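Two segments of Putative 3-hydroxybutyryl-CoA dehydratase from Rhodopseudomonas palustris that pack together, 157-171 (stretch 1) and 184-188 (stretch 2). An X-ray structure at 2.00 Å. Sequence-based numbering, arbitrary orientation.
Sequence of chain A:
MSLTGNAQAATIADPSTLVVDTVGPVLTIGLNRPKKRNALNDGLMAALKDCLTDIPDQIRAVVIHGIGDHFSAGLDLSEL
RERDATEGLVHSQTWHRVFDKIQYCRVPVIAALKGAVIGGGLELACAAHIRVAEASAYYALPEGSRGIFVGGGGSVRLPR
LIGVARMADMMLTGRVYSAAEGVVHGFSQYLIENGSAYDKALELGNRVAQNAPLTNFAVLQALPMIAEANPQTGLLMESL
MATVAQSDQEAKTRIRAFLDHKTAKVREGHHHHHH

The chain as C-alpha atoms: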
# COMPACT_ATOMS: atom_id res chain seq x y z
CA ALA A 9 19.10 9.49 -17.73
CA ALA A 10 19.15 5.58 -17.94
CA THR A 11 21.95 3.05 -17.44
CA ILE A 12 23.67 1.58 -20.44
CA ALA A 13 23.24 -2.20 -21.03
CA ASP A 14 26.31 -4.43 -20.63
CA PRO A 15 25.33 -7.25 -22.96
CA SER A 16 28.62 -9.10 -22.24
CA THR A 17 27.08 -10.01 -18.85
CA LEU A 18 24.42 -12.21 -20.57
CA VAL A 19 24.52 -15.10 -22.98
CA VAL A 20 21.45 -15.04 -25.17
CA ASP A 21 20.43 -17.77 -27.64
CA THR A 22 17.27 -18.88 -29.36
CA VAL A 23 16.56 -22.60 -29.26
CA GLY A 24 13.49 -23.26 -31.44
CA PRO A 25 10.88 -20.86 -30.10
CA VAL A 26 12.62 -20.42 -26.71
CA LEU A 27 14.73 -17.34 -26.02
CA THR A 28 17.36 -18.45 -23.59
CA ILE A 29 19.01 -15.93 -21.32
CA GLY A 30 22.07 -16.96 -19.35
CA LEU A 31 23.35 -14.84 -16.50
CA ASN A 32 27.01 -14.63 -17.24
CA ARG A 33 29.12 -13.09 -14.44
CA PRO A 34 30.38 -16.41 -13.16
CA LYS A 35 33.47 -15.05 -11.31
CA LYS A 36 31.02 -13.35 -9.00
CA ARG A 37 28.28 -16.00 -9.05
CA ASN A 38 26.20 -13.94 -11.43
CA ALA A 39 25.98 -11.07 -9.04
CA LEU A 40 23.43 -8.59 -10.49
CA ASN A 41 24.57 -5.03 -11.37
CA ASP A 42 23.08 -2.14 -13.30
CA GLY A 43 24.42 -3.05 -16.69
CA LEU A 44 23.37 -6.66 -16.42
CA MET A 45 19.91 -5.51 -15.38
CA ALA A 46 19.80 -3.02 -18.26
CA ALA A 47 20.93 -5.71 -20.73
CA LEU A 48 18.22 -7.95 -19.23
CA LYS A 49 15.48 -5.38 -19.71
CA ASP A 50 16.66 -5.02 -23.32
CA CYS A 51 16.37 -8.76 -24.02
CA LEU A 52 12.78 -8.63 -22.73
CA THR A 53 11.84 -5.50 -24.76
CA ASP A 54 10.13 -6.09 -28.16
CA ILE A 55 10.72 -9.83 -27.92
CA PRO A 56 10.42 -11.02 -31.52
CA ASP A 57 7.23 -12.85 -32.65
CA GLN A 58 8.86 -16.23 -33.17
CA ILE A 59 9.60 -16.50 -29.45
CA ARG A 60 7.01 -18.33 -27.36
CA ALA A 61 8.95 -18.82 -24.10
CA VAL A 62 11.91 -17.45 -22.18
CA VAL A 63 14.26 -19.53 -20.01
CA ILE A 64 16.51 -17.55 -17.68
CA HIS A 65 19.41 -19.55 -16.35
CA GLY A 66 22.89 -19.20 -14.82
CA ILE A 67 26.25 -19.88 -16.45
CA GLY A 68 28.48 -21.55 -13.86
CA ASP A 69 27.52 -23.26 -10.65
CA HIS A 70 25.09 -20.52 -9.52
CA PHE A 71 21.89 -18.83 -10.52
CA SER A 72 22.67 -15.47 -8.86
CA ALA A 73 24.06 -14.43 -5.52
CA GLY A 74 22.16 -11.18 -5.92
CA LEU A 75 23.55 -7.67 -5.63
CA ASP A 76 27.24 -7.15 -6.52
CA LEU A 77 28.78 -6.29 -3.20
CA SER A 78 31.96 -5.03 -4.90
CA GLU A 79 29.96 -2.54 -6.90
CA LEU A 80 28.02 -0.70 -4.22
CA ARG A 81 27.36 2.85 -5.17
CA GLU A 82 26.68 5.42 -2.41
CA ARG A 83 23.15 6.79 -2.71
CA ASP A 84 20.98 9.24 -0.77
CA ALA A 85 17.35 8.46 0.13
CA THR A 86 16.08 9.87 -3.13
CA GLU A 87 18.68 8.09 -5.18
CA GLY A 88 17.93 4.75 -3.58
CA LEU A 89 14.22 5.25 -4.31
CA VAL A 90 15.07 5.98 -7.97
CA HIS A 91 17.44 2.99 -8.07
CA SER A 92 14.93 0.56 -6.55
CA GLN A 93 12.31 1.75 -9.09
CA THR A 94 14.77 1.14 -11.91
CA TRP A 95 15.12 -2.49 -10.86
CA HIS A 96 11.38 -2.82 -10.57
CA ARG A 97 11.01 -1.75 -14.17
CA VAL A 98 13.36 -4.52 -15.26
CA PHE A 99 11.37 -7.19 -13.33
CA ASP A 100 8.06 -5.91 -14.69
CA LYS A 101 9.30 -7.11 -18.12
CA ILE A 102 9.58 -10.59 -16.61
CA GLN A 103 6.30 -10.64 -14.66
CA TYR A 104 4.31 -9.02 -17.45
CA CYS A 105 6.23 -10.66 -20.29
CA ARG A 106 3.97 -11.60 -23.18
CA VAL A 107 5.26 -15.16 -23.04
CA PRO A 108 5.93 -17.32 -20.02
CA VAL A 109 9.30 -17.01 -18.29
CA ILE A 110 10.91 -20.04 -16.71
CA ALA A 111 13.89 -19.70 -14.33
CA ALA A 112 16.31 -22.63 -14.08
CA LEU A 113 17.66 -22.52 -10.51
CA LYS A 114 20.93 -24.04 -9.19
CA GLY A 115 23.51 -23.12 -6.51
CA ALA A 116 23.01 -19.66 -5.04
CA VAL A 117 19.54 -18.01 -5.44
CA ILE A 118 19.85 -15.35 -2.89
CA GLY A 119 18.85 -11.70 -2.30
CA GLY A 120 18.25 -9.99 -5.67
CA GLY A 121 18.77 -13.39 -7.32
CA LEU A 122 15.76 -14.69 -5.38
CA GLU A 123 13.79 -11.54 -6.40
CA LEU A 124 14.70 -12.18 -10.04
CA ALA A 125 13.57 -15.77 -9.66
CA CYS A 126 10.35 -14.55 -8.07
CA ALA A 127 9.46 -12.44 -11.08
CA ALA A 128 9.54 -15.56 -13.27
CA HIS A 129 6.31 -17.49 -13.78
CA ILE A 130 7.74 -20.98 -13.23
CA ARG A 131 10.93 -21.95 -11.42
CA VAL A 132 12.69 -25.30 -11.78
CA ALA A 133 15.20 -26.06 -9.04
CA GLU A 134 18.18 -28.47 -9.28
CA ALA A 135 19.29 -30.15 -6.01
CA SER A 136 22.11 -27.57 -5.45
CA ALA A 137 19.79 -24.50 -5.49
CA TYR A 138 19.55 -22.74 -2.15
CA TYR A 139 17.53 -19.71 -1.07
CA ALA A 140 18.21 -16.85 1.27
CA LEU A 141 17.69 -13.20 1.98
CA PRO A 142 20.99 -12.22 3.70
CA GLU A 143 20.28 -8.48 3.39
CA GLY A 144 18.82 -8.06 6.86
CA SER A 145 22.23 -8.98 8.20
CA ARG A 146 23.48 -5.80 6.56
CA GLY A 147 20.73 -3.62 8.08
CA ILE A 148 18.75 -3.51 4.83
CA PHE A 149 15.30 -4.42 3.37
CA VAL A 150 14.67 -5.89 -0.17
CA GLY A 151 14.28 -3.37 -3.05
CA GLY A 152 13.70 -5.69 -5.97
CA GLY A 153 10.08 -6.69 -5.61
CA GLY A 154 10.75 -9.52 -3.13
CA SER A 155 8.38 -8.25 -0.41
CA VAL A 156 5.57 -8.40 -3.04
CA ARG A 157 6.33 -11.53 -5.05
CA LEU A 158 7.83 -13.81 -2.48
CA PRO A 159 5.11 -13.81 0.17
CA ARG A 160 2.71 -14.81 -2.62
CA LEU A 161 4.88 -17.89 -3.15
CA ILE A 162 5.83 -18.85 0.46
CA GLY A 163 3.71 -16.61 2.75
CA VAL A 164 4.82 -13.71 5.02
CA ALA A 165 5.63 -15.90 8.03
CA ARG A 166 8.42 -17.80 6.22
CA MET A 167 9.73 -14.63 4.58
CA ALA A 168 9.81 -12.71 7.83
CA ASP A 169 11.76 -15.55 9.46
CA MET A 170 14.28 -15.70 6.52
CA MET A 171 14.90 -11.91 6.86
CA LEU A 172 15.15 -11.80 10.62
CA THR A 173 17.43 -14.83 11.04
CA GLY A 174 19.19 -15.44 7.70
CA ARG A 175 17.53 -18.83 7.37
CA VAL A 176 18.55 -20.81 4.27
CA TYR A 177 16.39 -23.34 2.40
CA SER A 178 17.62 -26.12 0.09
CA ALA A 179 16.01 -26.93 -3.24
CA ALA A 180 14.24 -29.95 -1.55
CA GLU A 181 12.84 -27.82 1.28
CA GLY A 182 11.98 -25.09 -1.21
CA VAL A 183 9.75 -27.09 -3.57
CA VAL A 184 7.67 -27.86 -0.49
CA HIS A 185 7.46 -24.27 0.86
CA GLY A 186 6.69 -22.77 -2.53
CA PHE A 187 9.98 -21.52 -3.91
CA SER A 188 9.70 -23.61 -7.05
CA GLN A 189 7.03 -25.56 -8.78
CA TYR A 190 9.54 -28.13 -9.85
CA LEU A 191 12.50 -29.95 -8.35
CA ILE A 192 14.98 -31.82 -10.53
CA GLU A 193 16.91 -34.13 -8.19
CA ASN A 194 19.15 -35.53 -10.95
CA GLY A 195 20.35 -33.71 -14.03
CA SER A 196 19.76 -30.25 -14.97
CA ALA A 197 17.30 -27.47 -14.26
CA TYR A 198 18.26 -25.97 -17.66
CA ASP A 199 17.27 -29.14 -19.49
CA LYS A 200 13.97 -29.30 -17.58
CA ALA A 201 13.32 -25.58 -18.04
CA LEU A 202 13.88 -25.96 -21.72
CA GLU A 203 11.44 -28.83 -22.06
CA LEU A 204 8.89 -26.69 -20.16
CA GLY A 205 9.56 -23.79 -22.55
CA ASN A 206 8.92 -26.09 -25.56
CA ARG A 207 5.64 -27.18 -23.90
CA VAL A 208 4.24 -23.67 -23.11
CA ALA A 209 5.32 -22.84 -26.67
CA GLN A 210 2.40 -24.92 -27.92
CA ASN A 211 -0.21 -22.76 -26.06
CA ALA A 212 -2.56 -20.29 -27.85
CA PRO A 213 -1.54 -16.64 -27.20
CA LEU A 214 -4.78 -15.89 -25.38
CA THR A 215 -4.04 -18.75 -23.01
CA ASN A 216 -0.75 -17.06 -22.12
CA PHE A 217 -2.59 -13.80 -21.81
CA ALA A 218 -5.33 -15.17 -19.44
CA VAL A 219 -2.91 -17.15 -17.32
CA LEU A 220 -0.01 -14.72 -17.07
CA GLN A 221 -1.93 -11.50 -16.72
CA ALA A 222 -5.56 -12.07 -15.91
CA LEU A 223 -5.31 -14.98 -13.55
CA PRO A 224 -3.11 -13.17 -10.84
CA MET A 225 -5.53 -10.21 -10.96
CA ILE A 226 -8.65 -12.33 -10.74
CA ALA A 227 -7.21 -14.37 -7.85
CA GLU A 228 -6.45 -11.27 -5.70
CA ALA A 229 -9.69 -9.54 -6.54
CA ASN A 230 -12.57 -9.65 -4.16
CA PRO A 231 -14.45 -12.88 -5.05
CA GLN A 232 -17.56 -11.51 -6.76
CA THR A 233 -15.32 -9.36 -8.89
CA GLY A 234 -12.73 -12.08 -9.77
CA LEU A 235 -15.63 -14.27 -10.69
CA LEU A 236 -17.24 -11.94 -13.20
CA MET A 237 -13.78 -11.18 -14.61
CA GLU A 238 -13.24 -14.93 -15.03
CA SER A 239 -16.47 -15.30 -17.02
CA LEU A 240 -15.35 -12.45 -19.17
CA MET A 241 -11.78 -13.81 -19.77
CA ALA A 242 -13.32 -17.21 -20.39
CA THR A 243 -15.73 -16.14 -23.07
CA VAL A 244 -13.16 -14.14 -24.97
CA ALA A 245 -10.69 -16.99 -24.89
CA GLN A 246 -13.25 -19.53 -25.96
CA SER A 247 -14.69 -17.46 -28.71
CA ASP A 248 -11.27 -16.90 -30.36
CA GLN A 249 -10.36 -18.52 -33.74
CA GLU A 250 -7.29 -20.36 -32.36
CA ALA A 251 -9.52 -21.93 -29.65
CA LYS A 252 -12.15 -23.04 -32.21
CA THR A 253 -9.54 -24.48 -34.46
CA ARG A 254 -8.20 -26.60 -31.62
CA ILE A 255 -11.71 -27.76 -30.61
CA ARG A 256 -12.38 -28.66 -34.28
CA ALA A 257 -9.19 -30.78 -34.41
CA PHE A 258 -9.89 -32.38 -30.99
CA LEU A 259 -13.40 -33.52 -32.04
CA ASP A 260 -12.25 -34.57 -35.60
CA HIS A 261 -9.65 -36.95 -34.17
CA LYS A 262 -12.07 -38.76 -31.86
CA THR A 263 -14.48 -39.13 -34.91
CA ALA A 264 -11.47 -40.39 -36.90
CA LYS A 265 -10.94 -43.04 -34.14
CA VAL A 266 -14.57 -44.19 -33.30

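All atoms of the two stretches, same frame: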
# COMPACT_ATOMS: atom_id res chain seq x y z
N ARG A 157 6.45 -10.27 -4.31
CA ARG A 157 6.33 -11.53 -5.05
C ARG A 157 6.54 -12.70 -4.15
O ARG A 157 5.87 -13.72 -4.28
CB ARG A 157 7.34 -11.60 -6.19
CG ARG A 157 7.06 -10.50 -7.20
CD ARG A 157 7.88 -10.81 -8.51
NE ARG A 157 7.55 -9.76 -9.46
CZ ARG A 157 8.21 -8.59 -9.56
NH1 ARG A 157 9.33 -8.33 -8.82
NH2 ARG A 157 7.77 -7.70 -10.44
N LEU A 158 7.49 -12.61 -3.25
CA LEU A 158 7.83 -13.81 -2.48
C LEU A 158 6.71 -14.25 -1.49
O LEU A 158 6.36 -15.44 -1.44
CB LEU A 158 9.14 -13.65 -1.74
CG LEU A 158 9.59 -14.92 -0.99
CD1 LEU A 158 9.83 -16.11 -1.90
CD2 LEU A 158 10.97 -14.70 -0.21
N PRO A 159 6.15 -13.32 -0.71
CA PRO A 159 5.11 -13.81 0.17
C PRO A 159 4.01 -14.49 -0.60
O PRO A 159 3.32 -15.30 -0.05
CB PRO A 159 4.52 -12.53 0.80
CG PRO A 159 5.57 -11.54 0.74
CD PRO A 159 6.35 -11.87 -0.58
N ARG A 160 3.80 -14.13 -1.87
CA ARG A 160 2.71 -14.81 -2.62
C ARG A 160 3.12 -16.26 -2.91
O ARG A 160 2.27 -17.08 -3.13
CB ARG A 160 2.37 -14.13 -3.94
CG ARG A 160 1.64 -12.78 -3.74
CD ARG A 160 1.77 -11.88 -5.03
NE ARG A 160 0.75 -10.84 -5.02
CZ ARG A 160 0.70 -9.80 -4.20
NH1 ARG A 160 -0.33 -8.91 -4.26
NH2 ARG A 160 1.70 -9.56 -3.40
N LEU A 161 4.43 -16.54 -2.92
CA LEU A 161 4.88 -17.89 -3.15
C LEU A 161 4.95 -18.72 -1.85
O LEU A 161 4.60 -19.88 -1.86
CB LEU A 161 6.28 -17.85 -3.84
CG LEU A 161 6.29 -17.18 -5.22
CD1 LEU A 161 7.69 -17.29 -5.90
CD2 LEU A 161 5.22 -17.96 -6.14
N ILE A 162 5.43 -18.12 -0.76
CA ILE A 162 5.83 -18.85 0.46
C ILE A 162 5.20 -18.32 1.73
O ILE A 162 5.36 -18.91 2.81
CB ILE A 162 7.32 -18.81 0.65
CG1 ILE A 162 7.82 -17.44 1.14
CG2 ILE A 162 8.04 -19.31 -0.62
CD1 ILE A 162 9.25 -17.49 1.69
N GLY A 163 4.45 -17.22 1.61
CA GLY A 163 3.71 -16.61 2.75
C GLY A 163 4.61 -15.66 3.56
O GLY A 163 5.89 -15.76 3.54
N VAL A 164 4.00 -14.72 4.29
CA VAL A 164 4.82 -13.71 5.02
C VAL A 164 5.65 -14.35 6.15
O VAL A 164 6.83 -14.01 6.38
CB VAL A 164 3.85 -12.61 5.60
CG1 VAL A 164 4.55 -11.64 6.55
CG2 VAL A 164 3.26 -11.83 4.44
N ALA A 165 5.02 -15.27 6.86
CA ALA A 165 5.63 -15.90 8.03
C ALA A 165 6.99 -16.46 7.70
O ALA A 165 7.93 -16.19 8.46
CB ALA A 165 4.73 -16.96 8.62
N ARG A 166 7.12 -17.19 6.58
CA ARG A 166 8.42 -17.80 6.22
C ARG A 166 9.42 -16.76 5.72
O ARG A 166 10.61 -16.90 5.97
CB ARG A 166 8.30 -18.97 5.21
CG ARG A 166 7.49 -20.17 5.75
CD ARG A 166 7.99 -21.55 5.27
NE ARG A 166 7.54 -22.59 6.20
CZ ARG A 166 8.33 -23.31 7.02
NH1 ARG A 166 7.82 -24.24 7.84
NH2 ARG A 166 9.65 -23.13 7.04
N MET A 167 8.91 -15.74 5.05
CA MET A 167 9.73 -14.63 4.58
C MET A 167 10.30 -13.82 5.75
O MET A 167 11.50 -13.50 5.78
CB MET A 167 9.01 -13.75 3.57
CG MET A 167 9.98 -12.59 3.04
SD MET A 167 9.26 -11.71 1.65
CE MET A 167 10.64 -10.70 1.17
N ALA A 168 9.42 -13.49 6.70
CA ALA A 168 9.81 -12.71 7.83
C ALA A 168 10.92 -13.46 8.59
O ALA A 168 11.94 -12.88 9.02
CB ALA A 168 8.57 -12.48 8.72
N ASP A 169 10.73 -14.76 8.78
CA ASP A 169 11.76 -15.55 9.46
C ASP A 169 13.07 -15.54 8.70
O ASP A 169 14.12 -15.33 9.32
CB ASP A 169 11.22 -16.97 9.73
CG ASP A 169 12.29 -17.97 10.07
OD1 ASP A 169 13.16 -17.67 10.92
OD2 ASP A 169 12.20 -19.10 9.52
N MET A 170 13.04 -15.74 7.38
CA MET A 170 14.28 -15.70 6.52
C MET A 170 15.05 -14.37 6.71
O MET A 170 16.27 -14.36 6.88
CB MET A 170 13.93 -15.80 5.01
CG MET A 170 13.65 -17.11 4.52
SD MET A 170 13.04 -17.10 2.91
CE MET A 170 14.66 -17.38 2.12
N MET A 171 14.32 -13.25 6.69
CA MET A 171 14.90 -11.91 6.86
C MET A 171 15.41 -11.67 8.26
O MET A 171 16.51 -11.11 8.44
CB MET A 171 13.91 -10.82 6.41
CG MET A 171 13.39 -11.06 5.00
SD MET A 171 12.45 -9.63 4.38
CE MET A 171 13.95 -8.63 4.16
N VAL A 184 8.78 -27.64 -1.41
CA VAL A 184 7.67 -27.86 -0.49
C VAL A 184 7.10 -26.53 0.01
O VAL A 184 5.87 -26.40 0.22
CB VAL A 184 8.05 -28.77 0.73
CG1 VAL A 184 6.90 -28.79 1.76
CG2 VAL A 184 8.53 -30.25 0.30
N HIS A 185 7.97 -25.53 0.27
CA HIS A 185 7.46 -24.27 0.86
C HIS A 185 6.96 -23.30 -0.17
O HIS A 185 6.31 -22.30 0.19
CB HIS A 185 8.49 -23.55 1.73
CG HIS A 185 9.06 -24.38 2.83
ND1 HIS A 185 8.27 -24.98 3.79
CD2 HIS A 185 10.35 -24.66 3.16
CE1 HIS A 185 9.05 -25.62 4.66
NE2 HIS A 185 10.31 -25.45 4.29
N GLY A 186 7.26 -23.58 -1.46
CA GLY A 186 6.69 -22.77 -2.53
C GLY A 186 7.69 -22.02 -3.38
O GLY A 186 7.29 -21.25 -4.22
N PHE A 187 8.99 -22.25 -3.18
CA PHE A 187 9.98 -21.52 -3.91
C PHE A 187 9.98 -21.89 -5.38
O PHE A 187 10.27 -21.04 -6.23
CB PHE A 187 11.37 -21.72 -3.33
CG PHE A 187 11.56 -21.06 -1.97
CD1 PHE A 187 12.19 -19.83 -1.87
CD2 PHE A 187 11.09 -21.66 -0.81
CE1 PHE A 187 12.41 -19.22 -0.63
CE2 PHE A 187 11.30 -21.08 0.42
CZ PHE A 187 11.93 -19.83 0.51
N SER A 188 9.71 -23.17 -5.67
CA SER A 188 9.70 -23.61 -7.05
C SER A 188 8.55 -24.56 -7.29
O SER A 188 8.14 -25.33 -6.41
CB SER A 188 11.02 -24.30 -7.43
OG SER A 188 11.20 -25.59 -6.78
O HOH W 1 4.51 -21.74 -4.47
O HOH W 2 5.64 -21.62 2.85

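How do the two backbones meet? Stretch 1 is helical on both sides of Gly-163, which leaves the first helix with positive phi and sits at the N-cap position of the second. Stretch 2 carries the last residues of another helix, Val-184 and His-185, and then turns at Gly-186, also with positive phi. The two stretches have their nearest CA pair where these helices end: the CA atoms of Ile-162 and Gly-186 are 5.0 Å apart. Glycine suits this point twice over. At the backbone angles of Gly-186 a CB would be jammed against the carbonyl oxygen of His-185, and it would also lie 2.2 Å from the O of Leu-161, a clash.

What links the main chains, given that no direct hydrogen bond crosses between the stretches? Carbonyl oxygens gather here; carbonyl oxygens carry no proton to donate to each other, and water supplies the protons. One water donates to Leu-161 O at 3.2 Å and to Gly-186 O at 2.8 Å; a second donates to Ile-162 O at 2.7 Å and to His-185 O at 2.8 Å. The CA of Ile-162 adds a CA-H...O contact, 3.5 Å from the O of His-185. Next to it, the CB of Leu-161 packs 3.6 Å from the O of Gly-186.

Why does Phe-187 matter to the contact when its CA-to-CB bond points away? Its chi1 of -70° (m) helps place the ring so that its end comes back to stretch 1, where three apolar side chains meet it. The CG2 of Ile-162 lies over one face, 3.9 Å from the centroid of the Phe-187 ring in a CH-pi contact, while Ile-162 CD1 reaches to 3.7 Å from Phe-187 CZ. Met-170 approaches differently: its SD lies near the ring plane, 3.8 Å from Phe-187 CZ, a sulfur-aromatic contact at the edge. Leu-158 CD1 adds a looser apolar contact, 4.2 Å from Phe-187 CE1.

How does a charged side chain pair with His-185? Arg-166 lays its flat guanidinium on the imidazole, with the planes only 14° apart and the group centres 3.9 Å from each other; Arg-166 CZ is 3.4 Å from His-185 CE1. Stacking lets the two delocalised planar groups share a broad surface while the guanidinium edge remains available for hydrogen bonds, and Arg-166 NH2 makes one elsewhere in the structure. The aliphatic part joins in, with Arg-166 CD 4.0 Å from the centroid of the His-185 ring, over its face.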